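Local coordinates for protein acidocalcisomal pyrophosphatase (Trypanosoma brucei brucei, PDB 5C5V) that probably hydrolyses inorganic pyrophosphate to phosphate with the help of magnesium ions, and binds the substrate analogue imidodiphosphate, at residues A[210-215]-A[253-258]; A[245-250]-A[288-293]; A[133-138]-A[325-330]; A[9-14]-A[117-122]. All coordinates share one frame; numbering follows the deposited sequence.

Interactions 1 and 2 lie side by side, centres about 13 Å apart, on the antiparallel strands 238-251 and 254-263; the N of Asp256 stands 2.8 Å from the O of Met249, a probable hydrogen bond. Both border the pyrophosphatase site: Asp256 of interaction 1 binds two magnesium ions, and the side chain of Met249 in interaction 2 is about 6 Å from the bound imidodiphosphate. Interaction 3 is centred about 19 Å from the centre of interaction 1 and meets it where CE of Met329 packs 3.8 Å from CG2 of Val210. Interaction 4 is remote, its centre about 48 Å from that of interaction 1, and ties the N-terminal helices to the loop 117-122.

Interaction 1 of 4, residues A[210-215]-A[253-258]; sequences VLFEAG and GKMDWK. With MG (magnesium ion), chain E; MG (magnesium ion), chain D; 2PN (imidodiphosphoric acid), chain C.
Met255 and Phe212 make most of this contact: the bent methionine side chain lies against one face of the phenyl ring, with CG of Met255 3.6 Å from CG of Phe212. The methylene is a CH-pi partner, 3.9 Å from the ring centroid and 22° off the normal, displaced toward the rim. Beyond it, SD of Met255 sits obliquely to the same ring, a Met-aromatic contact, and also touches CB of Ala214 at 4.0 Å. Bends at chi2 (71°) and chi3 set the sulfur beside the phenyl and bring CE over the centre of the Trp257 ring. CE1 of Phe212 lies at the edge of the indole, 3.7 Å from NE1 of Trp257; the two rings meet obliquely, planes at 67°. A type I turn from Phe212 to Gly215 carries Ala214 to the sulfur. Between Met255 and Trp257, Asp256 bridges two magnesium ions, OD1 holding one and OD2 the other, each at 2.0 Å, and imidodiphosphate O5 is shared by both metals. Asp219 and Asp224 help bind the first ion, Asp251 the second. The loop 210-215 thus packs beside strand 254-263, with Met329 of helix 316-336 against Phe212 and Ile250 of strand 238-251 against Met255.

Interaction 2 of 4, residues A[245-250]-A[288-293]; sequences GVLGMI and AIREWF
Leu247 and Met249 of strand 238-251 reach across to Arg290 and Phe293 of helix 285-295, a helix packed on the sheet of the pyrophosphatase fold. The side chains of Leu247 and Arg290, and those of Met249 and Phe293, cross at about a right angle. Leu247 presents a single methyl: its CD2 comes 3.8 Å from CA of Arg290 and 4.1 Å from CB of the same residue, so the helix backbone and the root of the arginine are touched, while the charged end leads elsewhere. There NH1 of Arg290 is hydrogen-bonded to the carbonyl O of Gly311 and NH2 forms a salt bridge with Asp287. Gly248, centre of an inverse gamma turn, separates the two strand residues that meet the helix.

Met249 is fully extended, its three torsions all within 4° of 180°, and this straight chain carries the sulfur to the helix. SD of Met249 lies 3.8 Å from CB of Phe293. The sulfur is also 4.8 Å from the ring centroid of Phe293 and 44° off its normal, an oblique Met-aromatic contact. The phenyl itself runs away from the strand: Trp292 CE3 lies over one face, toward the rim, Ile289 CG2 is at the edge, and Lys258 makes a cation-pi contact with the ring. Phe307 of strand 306-307 packs on Leu247, Met249 and Arg290. The contact is buried, and Met249 also comes close to Asp251 and Asp256, both magnesium ligands. At its tip, CE of Met249 rests 3.7 Å from O of Phe293, an oxygen hydrogen-bonded to OG of Ser305.

Interaction 3 of 4, residues A[133-138]-A[325-330]; sequences PLYVRD and ESHNMW
This is an aromatic and apolar contact in which His327, on helix 316-336, is met by two consecutive residues, Leu134 and Tyr135, of the loop between helix 128-131 and strand 140-141. Leu134 and His327 approach from opposite directions, and the leucine lays a methyl over a face of the imidazole. Its CD2 is 3.4 Å from ND1 of His327 and 3.8 Å from the ring centroid, 30° off the normal, a CH-pi contact. CB of Leu134 adds a touch on CE1 of His327 at 4.0 Å. The histidine extends toward the loop because its CG is anti to the backbone N (chi1 -164°).

Tyr135 comes in edge-on. CE2 of Tyr135 lies 3.7 Å from CD2 of His327, and the two rings form a T-shaped pair with the tyrosine edge toward the imidazole face, planes at 75° and centroids 5.5 Å apart. Leu134 CG in turn lies above a face of the tyrosine ring, offset toward its rim.

Around the pair, Ile323 packs on Leu134 and Asp324 on Tyr135, both from the same helix. ND1 of His327 is hydrogen-bonded to the carbonyl O of Gln203, whose OE1 accepts from N of Leu134. Since ND1 gives its proton to that carbonyl, the bond to Gln203 helps fix the rotation of the imidazole, while the loop side chains grip it through dispersion and ring contacts.

Interaction 4 of 4, residues A[9-14]-A[117-122]; sequences MSRLFS and DLETGR
A single salt bridge makes up the whole of this contact: NH1 of Arg11, on helix 3-14, reaches OE1 of Glu119 in the loop 117-122. The hydrogen bond is 3.1 Å long from NH1 of Arg11 to OE1 of Glu119, with an N-H...O angle of 157°. The carboxylate oxygen lies at the edge of the guanidinium, near its plane, and is itself approached on the syn side, somewhat out of the carboxylate plane. The two flat groups are turned 60° apart and the side chains cross at about a right angle, so that one N-H meets one oxygen rather than forming a bidentate pair; NH2 of Arg11 is 3.6 Å from OE1 of Glu119 and instead bonds to the carbonyl O of Phe87. Arg11 thus links the acidic loop residue to the end of helix 73-87, and its NE is hydrogen-bonded as well. The bend at chi2 of Glu119 (-48°) helps turn its carboxylate toward the helix.

The loop that carries Glu119 is shaped by Asp117. OD2 of Asp117 accepts from N of Glu119 at 3.0 Å, nearly along its C-O axis, forming an Asx turn. The N of Thr120 comes to the same oxygen from above the carboxylate plane at 3.2 Å. OG1 of Thr120 then takes the N of Arg122 in an ST turn. OD1 of Asp117 is hydrogen-bonded to Gln94 and His92. The loop joins strands 110-117 and 123-126, and the salt bridge ties it to helix 3-14, which packs against helices 26-36, 61-69 and 73-87 in the N-terminal helical region, probably the EF-hand part of the protein.

Interaction 1 of 4, residues A[210-215]-A[253-258]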
# COMPACT_ATOMS: atom_id res chain seq x y z
N VAL A 210 -36.57 15.87 14.20
CA VAL A 210 -36.03 16.73 13.15
C VAL A 210 -36.58 16.35 11.77
O VAL A 210 -36.52 15.19 11.36
CB VAL A 210 -34.47 16.65 13.11
CG1 VAL A 210 -33.93 17.29 11.85
CG2 VAL A 210 -33.87 17.33 14.35
N LEU A 211 -37.08 17.36 11.06
CA LEU A 211 -37.54 17.15 9.69
C LEU A 211 -36.38 17.39 8.75
O LEU A 211 -36.01 18.54 8.48
CB LEU A 211 -38.70 18.07 9.34
CG LEU A 211 -39.32 17.74 7.97
CD1 LEU A 211 -39.94 16.35 7.96
CD2 LEU A 211 -40.30 18.81 7.50
N PHE A 212 -35.79 16.32 8.26
CA PHE A 212 -34.68 16.42 7.33
C PHE A 212 -35.17 16.97 5.99
O PHE A 212 -36.37 16.94 5.71
CB PHE A 212 -34.01 15.05 7.17
CG PHE A 212 -33.32 14.58 8.42
CD1 PHE A 212 -31.96 14.78 8.60
CD2 PHE A 212 -34.05 14.00 9.45
CE1 PHE A 212 -31.34 14.37 9.76
CE2 PHE A 212 -33.43 13.58 10.61
CZ PHE A 212 -32.08 13.77 10.77
N GLU A 213 -34.24 17.50 5.19
CA GLU A 213 -34.56 18.11 3.89
C GLU A 213 -35.46 17.20 3.06
O GLU A 213 -36.31 17.68 2.32
CB GLU A 213 -33.26 18.42 3.12
CG GLU A 213 -33.44 18.67 1.62
N ALA A 214 -35.32 15.90 3.23
CA ALA A 214 -36.09 14.93 2.46
C ALA A 214 -37.58 14.84 2.83
O ALA A 214 -38.33 14.14 2.18
CB ALA A 214 -35.45 13.57 2.59
N GLY A 215 -38.01 15.56 3.87
CA GLY A 215 -39.40 15.50 4.28
C GLY A 215 -39.72 14.35 5.23
O GLY A 215 -40.88 13.97 5.38
N GLY A 253 -39.51 5.24 5.51
CA GLY A 253 -40.01 6.55 5.83
C GLY A 253 -39.16 7.36 6.81
O GLY A 253 -39.57 8.45 7.21
N LYS A 254 -37.99 6.86 7.20
CA LYS A 254 -37.13 7.59 8.13
C LYS A 254 -35.79 7.93 7.48
O LYS A 254 -35.27 7.15 6.69
CB LYS A 254 -36.84 6.77 9.40
CG LYS A 254 -37.97 5.92 9.95
CD LYS A 254 -39.15 6.70 10.47
CE LYS A 254 -40.18 5.71 10.99
NZ LYS A 254 -39.58 4.75 11.97
N MET A 255 -35.21 9.08 7.82
CA MET A 255 -33.87 9.44 7.34
C MET A 255 -32.86 8.46 7.92
O MET A 255 -32.84 8.18 9.12
CB MET A 255 -33.50 10.88 7.72
CG MET A 255 -32.39 11.47 6.86
SD MET A 255 -32.92 11.82 5.16
CE MET A 255 -31.61 11.03 4.23
N ASP A 256 -32.01 7.91 7.07
CA ASP A 256 -31.14 6.83 7.48
C ASP A 256 -29.82 6.92 6.74
O ASP A 256 -29.41 5.98 6.05
CB ASP A 256 -31.83 5.50 7.24
CG ASP A 256 -31.32 4.41 8.14
OD1 ASP A 256 -30.64 4.73 9.15
OD2 ASP A 256 -31.61 3.22 7.85
N TRP A 257 -29.16 8.07 6.88
CA TRP A 257 -27.87 8.34 6.26
C TRP A 257 -26.94 7.17 6.40
O TRP A 257 -26.88 6.54 7.46
CB TRP A 257 -27.18 9.56 6.89
CG TRP A 257 -27.92 10.84 6.80
CD1 TRP A 257 -28.57 11.48 7.82
CD2 TRP A 257 -28.07 11.68 5.65
NE1 TRP A 257 -29.12 12.66 7.37
CE2 TRP A 257 -28.82 12.81 6.04
CE3 TRP A 257 -27.63 11.59 4.32
CZ2 TRP A 257 -29.15 13.84 5.16
CZ3 TRP A 257 -27.96 12.61 3.45
CH2 TRP A 257 -28.71 13.72 3.87
N LYS A 258 -26.20 6.88 5.34
CA LYS A 258 -25.17 5.85 5.37
C LYS A 258 -23.83 6.48 5.04
O LYS A 258 -23.55 6.79 3.88
CB LYS A 258 -25.50 4.73 4.38
CG LYS A 258 -26.76 3.94 4.73
CD LYS A 258 -26.51 2.97 5.87
CE LYS A 258 -27.77 2.19 6.20
NZ LYS A 258 -28.81 3.05 6.81
MG MG E . -30.13 3.40 10.60
MG MG D . -32.09 1.39 8.46
P1 2PN C . -31.80 -1.67 9.60
O1 2PN C . -32.47 -2.26 10.87
O2 2PN C . -32.70 -0.51 9.09
O3 2PN C . -31.59 -2.80 8.56
N1 2PN C . -30.31 -1.12 9.99
P2 2PN C . -30.01 0.20 10.92
O4 2PN C . -30.78 0.10 12.29
O5 2PN C . -30.53 1.40 10.15
O6 2PN C . -28.58 0.33 11.17
O HOH W 1 -30.62 0.48 7.29
O HOH W 2 -33.59 2.19 9.90
O HOH W 3 -29.39 5.17 11.70
O HOH W 4 -29.96 2.57 12.33

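Interaction 2 of 4, residues A[245-250]-A[288-293]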
# COMPACT_ATOMS: atom_id res chain seq x y z
N GLY A 245 -17.75 10.33 2.57
CA GLY A 245 -18.97 10.78 1.95
C GLY A 245 -20.18 10.14 2.58
O GLY A 245 -20.04 9.38 3.54
N VAL A 246 -21.36 10.41 2.06
CA VAL A 246 -22.56 9.86 2.69
C VAL A 246 -23.69 9.64 1.70
O VAL A 246 -23.88 10.43 0.77
CB VAL A 246 -23.05 10.78 3.86
CG1 VAL A 246 -23.40 12.15 3.35
CG2 VAL A 246 -24.24 10.16 4.55
N LEU A 247 -24.45 8.58 1.92
CA LEU A 247 -25.59 8.23 1.09
C LEU A 247 -26.90 8.54 1.80
O LEU A 247 -27.11 8.11 2.93
CB LEU A 247 -25.54 6.74 0.72
CG LEU A 247 -26.67 6.24 -0.18
CD1 LEU A 247 -26.67 6.99 -1.50
CD2 LEU A 247 -26.53 4.73 -0.41
N GLY A 248 -27.78 9.28 1.13
CA GLY A 248 -29.02 9.72 1.74
C GLY A 248 -30.14 8.69 1.70
O GLY A 248 -31.22 8.95 1.17
N MET A 249 -29.90 7.54 2.30
CA MET A 249 -30.91 6.49 2.36
C MET A 249 -32.12 6.90 3.20
O MET A 249 -31.97 7.35 4.34
CB MET A 249 -30.30 5.22 2.95
CG MET A 249 -31.28 4.09 3.12
SD MET A 249 -30.42 2.61 3.72
CE MET A 249 -31.80 1.47 3.91
N ILE A 250 -33.31 6.74 2.62
CA ILE A 250 -34.57 6.86 3.36
C ILE A 250 -35.14 5.45 3.55
O ILE A 250 -35.54 4.79 2.60
CB ILE A 250 -35.62 7.72 2.60
CG1 ILE A 250 -35.00 8.98 2.00
CG2 ILE A 250 -36.81 8.06 3.50
CD1 ILE A 250 -34.31 9.81 3.00
N ALA A 288 -22.33 -0.90 -5.48
CA ALA A 288 -22.73 -2.09 -4.76
C ALA A 288 -23.34 -1.73 -3.40
O ALA A 288 -24.34 -2.33 -3.00
CB ALA A 288 -21.55 -3.03 -4.58
N ILE A 289 -22.74 -0.76 -2.70
CA ILE A 289 -23.28 -0.29 -1.42
C ILE A 289 -24.69 0.27 -1.60
O ILE A 289 -25.61 -0.14 -0.89
CB ILE A 289 -22.37 0.79 -0.79
CG1 ILE A 289 -21.08 0.16 -0.28
CG2 ILE A 289 -23.08 1.47 0.37
CD1 ILE A 289 -20.05 1.16 0.20
N ARG A 290 -24.86 1.16 -2.57
CA ARG A 290 -26.17 1.76 -2.83
C ARG A 290 -27.19 0.68 -3.16
O ARG A 290 -28.32 0.70 -2.65
CB ARG A 290 -26.10 2.79 -3.96
CG ARG A 290 -27.45 3.43 -4.35
CD ARG A 290 -27.26 4.63 -5.28
NE ARG A 290 -26.21 4.31 -6.23
CZ ARG A 290 -25.22 5.12 -6.58
NH1 ARG A 290 -25.13 6.35 -6.09
NH2 ARG A 290 -24.31 4.69 -7.43
N GLU A 291 -26.80 -0.28 -3.99
CA GLU A 291 -27.71 -1.33 -4.44
C GLU A 291 -28.07 -2.31 -3.32
O GLU A 291 -29.23 -2.67 -3.16
CB GLU A 291 -27.09 -2.09 -5.62
CG GLU A 291 -27.94 -3.27 -6.09
CD GLU A 291 -29.24 -2.87 -6.80
OE1 GLU A 291 -29.46 -1.66 -7.06
OE2 GLU A 291 -30.04 -3.78 -7.10
N TRP A 292 -27.08 -2.74 -2.56
CA TRP A 292 -27.32 -3.61 -1.42
C TRP A 292 -28.35 -2.96 -0.45
O TRP A 292 -29.33 -3.60 -0.05
CB TRP A 292 -26.00 -3.89 -0.70
CG TRP A 292 -26.06 -5.08 0.20
CD1 TRP A 292 -25.64 -6.36 -0.09
CD2 TRP A 292 -26.57 -5.12 1.54
NE1 TRP A 292 -25.87 -7.18 1.00
CE2 TRP A 292 -26.43 -6.45 2.01
CE3 TRP A 292 -27.14 -4.17 2.39
CZ2 TRP A 292 -26.84 -6.84 3.28
CZ3 TRP A 292 -27.54 -4.56 3.65
CH2 TRP A 292 -27.38 -5.88 4.08
N PHE A 293 -28.15 -1.70 -0.11
CA PHE A 293 -29.08 -1.03 0.81
C PHE A 293 -30.41 -0.72 0.15
O PHE A 293 -31.43 -0.62 0.83
CB PHE A 293 -28.47 0.24 1.40
CG PHE A 293 -27.51 -0.02 2.51
CD1 PHE A 293 -27.94 -0.66 3.67
CD2 PHE A 293 -26.18 0.36 2.41
CE1 PHE A 293 -27.06 -0.93 4.70
CE2 PHE A 293 -25.30 0.10 3.44
CZ PHE A 293 -25.74 -0.55 4.59

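Interaction 3 of 4, residues A[133-138]-A[325-330]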
# COMPACT_ATOMS: atom_id res chain seq x y z
N PRO A 133 -15.88 8.70 22.54
CA PRO A 133 -15.86 9.99 21.85
C PRO A 133 -16.11 9.80 20.35
O PRO A 133 -15.55 8.89 19.75
CB PRO A 133 -14.45 10.53 22.11
CG PRO A 133 -13.90 9.71 23.22
CD PRO A 133 -14.57 8.37 23.13
N LEU A 134 -16.96 10.65 19.78
CA LEU A 134 -17.20 10.66 18.35
C LEU A 134 -15.93 11.12 17.63
O LEU A 134 -15.46 10.48 16.69
CB LEU A 134 -18.38 11.58 18.02
CG LEU A 134 -18.64 11.89 16.54
CD1 LEU A 134 -18.83 10.60 15.74
CD2 LEU A 134 -19.85 12.80 16.43
N TYR A 135 -15.37 12.24 18.11
CA TYR A 135 -14.15 12.82 17.56
C TYR A 135 -12.92 12.29 18.27
O TYR A 135 -12.86 12.31 19.50
CB TYR A 135 -14.18 14.34 17.68
CG TYR A 135 -15.31 14.98 16.90
CD1 TYR A 135 -15.15 15.29 15.56
CD2 TYR A 135 -16.53 15.25 17.51
CE1 TYR A 135 -16.18 15.86 14.84
CE2 TYR A 135 -17.56 15.81 16.80
CZ TYR A 135 -17.38 16.12 15.46
OH TYR A 135 -18.39 16.68 14.73
N VAL A 136 -11.92 11.85 17.50
CA VAL A 136 -10.65 11.44 18.07
C VAL A 136 -9.75 12.66 18.18
O VAL A 136 -9.24 13.16 17.17
CB VAL A 136 -9.95 10.35 17.23
CG1 VAL A 136 -8.65 9.91 17.88
CG2 VAL A 136 -10.90 9.16 17.02
N ARG A 137 -9.57 13.16 19.39
CA ARG A 137 -8.84 14.41 19.61
C ARG A 137 -7.53 14.14 20.33
O ARG A 137 -7.52 13.69 21.47
CB ARG A 137 -9.69 15.38 20.44
CG ARG A 137 -11.03 15.79 19.82
CD ARG A 137 -12.03 16.26 20.89
NE ARG A 137 -11.61 17.49 21.58
CZ ARG A 137 -11.33 17.58 22.88
NH1 ARG A 137 -11.39 16.52 23.69
NH2 ARG A 137 -10.96 18.76 23.38
N ASP A 138 -6.41 14.47 19.69
CA ASP A 138 -5.13 14.40 20.39
C ASP A 138 -5.06 15.49 21.44
O ASP A 138 -5.42 16.63 21.17
CB ASP A 138 -3.97 14.56 19.42
CG ASP A 138 -3.67 13.31 18.64
OD1 ASP A 138 -3.82 12.20 19.22
OD2 ASP A 138 -3.32 13.44 17.44
N GLU A 325 -24.24 17.68 12.91
CA GLU A 325 -25.62 17.97 13.28
C GLU A 325 -26.25 16.83 14.09
O GLU A 325 -27.00 17.08 15.01
CB GLU A 325 -26.44 18.26 12.03
CG GLU A 325 -26.01 19.54 11.33
CD GLU A 325 -26.75 19.80 10.03
OE1 GLU A 325 -27.63 18.98 9.65
OE2 GLU A 325 -26.42 20.80 9.36
N SER A 326 -25.92 15.58 13.78
CA SER A 326 -26.45 14.49 14.59
C SER A 326 -25.78 14.43 15.97
O SER A 326 -26.30 13.80 16.89
CB SER A 326 -26.31 13.14 13.89
OG SER A 326 -24.96 12.72 13.91
N HIS A 327 -24.60 15.03 16.08
CA HIS A 327 -23.91 15.15 17.36
C HIS A 327 -24.67 16.14 18.24
O HIS A 327 -24.87 15.92 19.42
CB HIS A 327 -22.47 15.61 17.13
CG HIS A 327 -21.56 15.42 18.30
ND1 HIS A 327 -21.50 14.24 19.01
CD2 HIS A 327 -20.62 16.23 18.85
CE1 HIS A 327 -20.59 14.34 19.96
NE2 HIS A 327 -20.04 15.54 19.88
N ASN A 328 -25.10 17.24 17.62
CA ASN A 328 -25.94 18.22 18.29
C ASN A 328 -27.24 17.61 18.79
O ASN A 328 -27.65 17.85 19.92
CB ASN A 328 -26.24 19.39 17.37
CG ASN A 328 -25.03 20.21 17.06
OD1 ASN A 328 -24.09 20.23 17.84
ND2 ASN A 328 -25.03 20.88 15.93
N MET A 329 -27.87 16.82 17.92
CA MET A 329 -29.11 16.14 18.25
C MET A 329 -28.88 15.19 19.42
O MET A 329 -29.73 15.06 20.31
CB MET A 329 -29.66 15.37 17.04
CG MET A 329 -30.03 16.21 15.83
SD MET A 329 -30.20 15.21 14.30
CE MET A 329 -30.39 16.52 13.10
N TRP A 330 -27.74 14.51 19.39
CA TRP A 330 -27.36 13.61 20.47
C TRP A 330 -27.14 14.40 21.77
O TRP A 330 -27.49 13.93 22.84
CB TRP A 330 -26.11 12.79 20.12
CG TRP A 330 -25.52 12.07 21.32
CD1 TRP A 330 -25.91 10.86 21.83
CD2 TRP A 330 -24.46 12.54 22.17
NE1 TRP A 330 -25.15 10.54 22.94
CE2 TRP A 330 -24.25 11.55 23.16
CE3 TRP A 330 -23.66 13.67 22.17
CZ2 TRP A 330 -23.27 11.67 24.15
CZ3 TRP A 330 -22.68 13.79 23.17
CH2 TRP A 330 -22.50 12.80 24.13

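Interaction 4 of 4, residues A[9-14]-A[117-122]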
# COMPACT_ATOMS: atom_id res chain seq x y z
N MET A 9 4.35 7.58 42.48
CA MET A 9 5.59 7.38 43.21
C MET A 9 6.49 6.39 42.50
O MET A 9 7.71 6.44 42.62
CB MET A 9 5.31 6.88 44.64
CG MET A 9 4.56 7.87 45.50
SD MET A 9 5.39 9.46 45.66
CE MET A 9 6.75 9.06 46.75
N SER A 10 5.88 5.48 41.75
CA SER A 10 6.62 4.52 40.95
C SER A 10 7.35 5.20 39.78
O SER A 10 8.48 4.85 39.47
CB SER A 10 5.68 3.44 40.44
OG SER A 10 6.43 2.41 39.84
N ARG A 11 6.71 6.17 39.14
CA ARG A 11 7.37 6.96 38.10
C ARG A 11 8.43 7.88 38.72
O ARG A 11 9.49 8.11 38.14
CB ARG A 11 6.36 7.77 37.30
CG ARG A 11 5.47 6.92 36.40
CD ARG A 11 4.63 7.77 35.47
NE ARG A 11 3.66 8.57 36.20
CZ ARG A 11 2.43 8.17 36.49
NH1 ARG A 11 2.01 6.97 36.08
NH2 ARG A 11 1.61 8.96 37.17
N LEU A 12 8.15 8.39 39.92
CA LEU A 12 9.12 9.19 40.64
C LEU A 12 10.39 8.38 40.90
O LEU A 12 11.51 8.86 40.75
CB LEU A 12 8.52 9.68 41.97
CG LEU A 12 9.32 10.45 43.03
CD1 LEU A 12 10.18 9.52 43.85
CD2 LEU A 12 10.18 11.52 42.40
N PHE A 13 10.18 7.14 41.34
CA PHE A 13 11.26 6.23 41.68
C PHE A 13 12.14 5.97 40.44
O PHE A 13 13.37 5.96 40.52
CB PHE A 13 10.67 4.94 42.24
CG PHE A 13 11.69 4.00 42.79
CD1 PHE A 13 12.37 3.13 41.97
CD2 PHE A 13 11.96 3.98 44.15
CE1 PHE A 13 13.31 2.26 42.48
CE2 PHE A 13 12.90 3.11 44.66
CZ PHE A 13 13.57 2.25 43.83
N SER A 14 11.49 5.77 39.30
CA SER A 14 12.20 5.49 38.06
C SER A 14 13.09 6.65 37.66
O SER A 14 14.10 6.45 36.99
CB SER A 14 11.23 5.17 36.94
OG SER A 14 10.56 3.95 37.20
N ASP A 117 -9.75 2.84 34.20
CA ASP A 117 -8.85 3.96 34.42
C ASP A 117 -7.44 3.39 34.65
O ASP A 117 -7.23 2.64 35.61
CB ASP A 117 -9.34 4.80 35.60
CG ASP A 117 -8.58 6.09 35.76
OD1 ASP A 117 -9.24 7.13 35.93
OD2 ASP A 117 -7.33 6.09 35.74
N LEU A 118 -6.50 3.71 33.77
CA LEU A 118 -5.17 3.09 33.82
C LEU A 118 -4.31 3.57 34.99
O LEU A 118 -3.28 2.97 35.31
CB LEU A 118 -4.42 3.30 32.50
CG LEU A 118 -5.03 2.53 31.33
CD1 LEU A 118 -4.12 2.53 30.12
CD2 LEU A 118 -5.37 1.09 31.74
N GLU A 119 -4.72 4.66 35.63
CA GLU A 119 -4.01 5.18 36.79
C GLU A 119 -4.59 4.65 38.10
O GLU A 119 -3.84 4.27 39.01
CB GLU A 119 -4.01 6.71 36.78
CG GLU A 119 -3.25 7.33 35.59
CD GLU A 119 -1.86 6.71 35.37
OE1 GLU A 119 -1.04 6.71 36.32
OE2 GLU A 119 -1.58 6.23 34.24
N THR A 120 -5.91 4.64 38.21
CA THR A 120 -6.56 4.13 39.41
C THR A 120 -6.83 2.63 39.33
O THR A 120 -6.92 1.95 40.35
CB THR A 120 -7.91 4.84 39.67
OG1 THR A 120 -8.85 4.45 38.66
CG2 THR A 120 -7.73 6.36 39.65
N GLY A 121 -6.95 2.10 38.12
CA GLY A 121 -7.26 0.69 37.94
C GLY A 121 -8.74 0.35 38.14
O GLY A 121 -9.14 -0.80 37.94
N ARG A 122 -9.53 1.34 38.54
CA ARG A 122 -10.97 1.14 38.72
C ARG A 122 -11.70 0.95 37.38
O ARG A 122 -11.43 1.65 36.40
CB ARG A 122 -11.59 2.30 39.50
CG ARG A 122 -11.24 2.31 40.99
CD ARG A 122 -12.06 3.35 41.77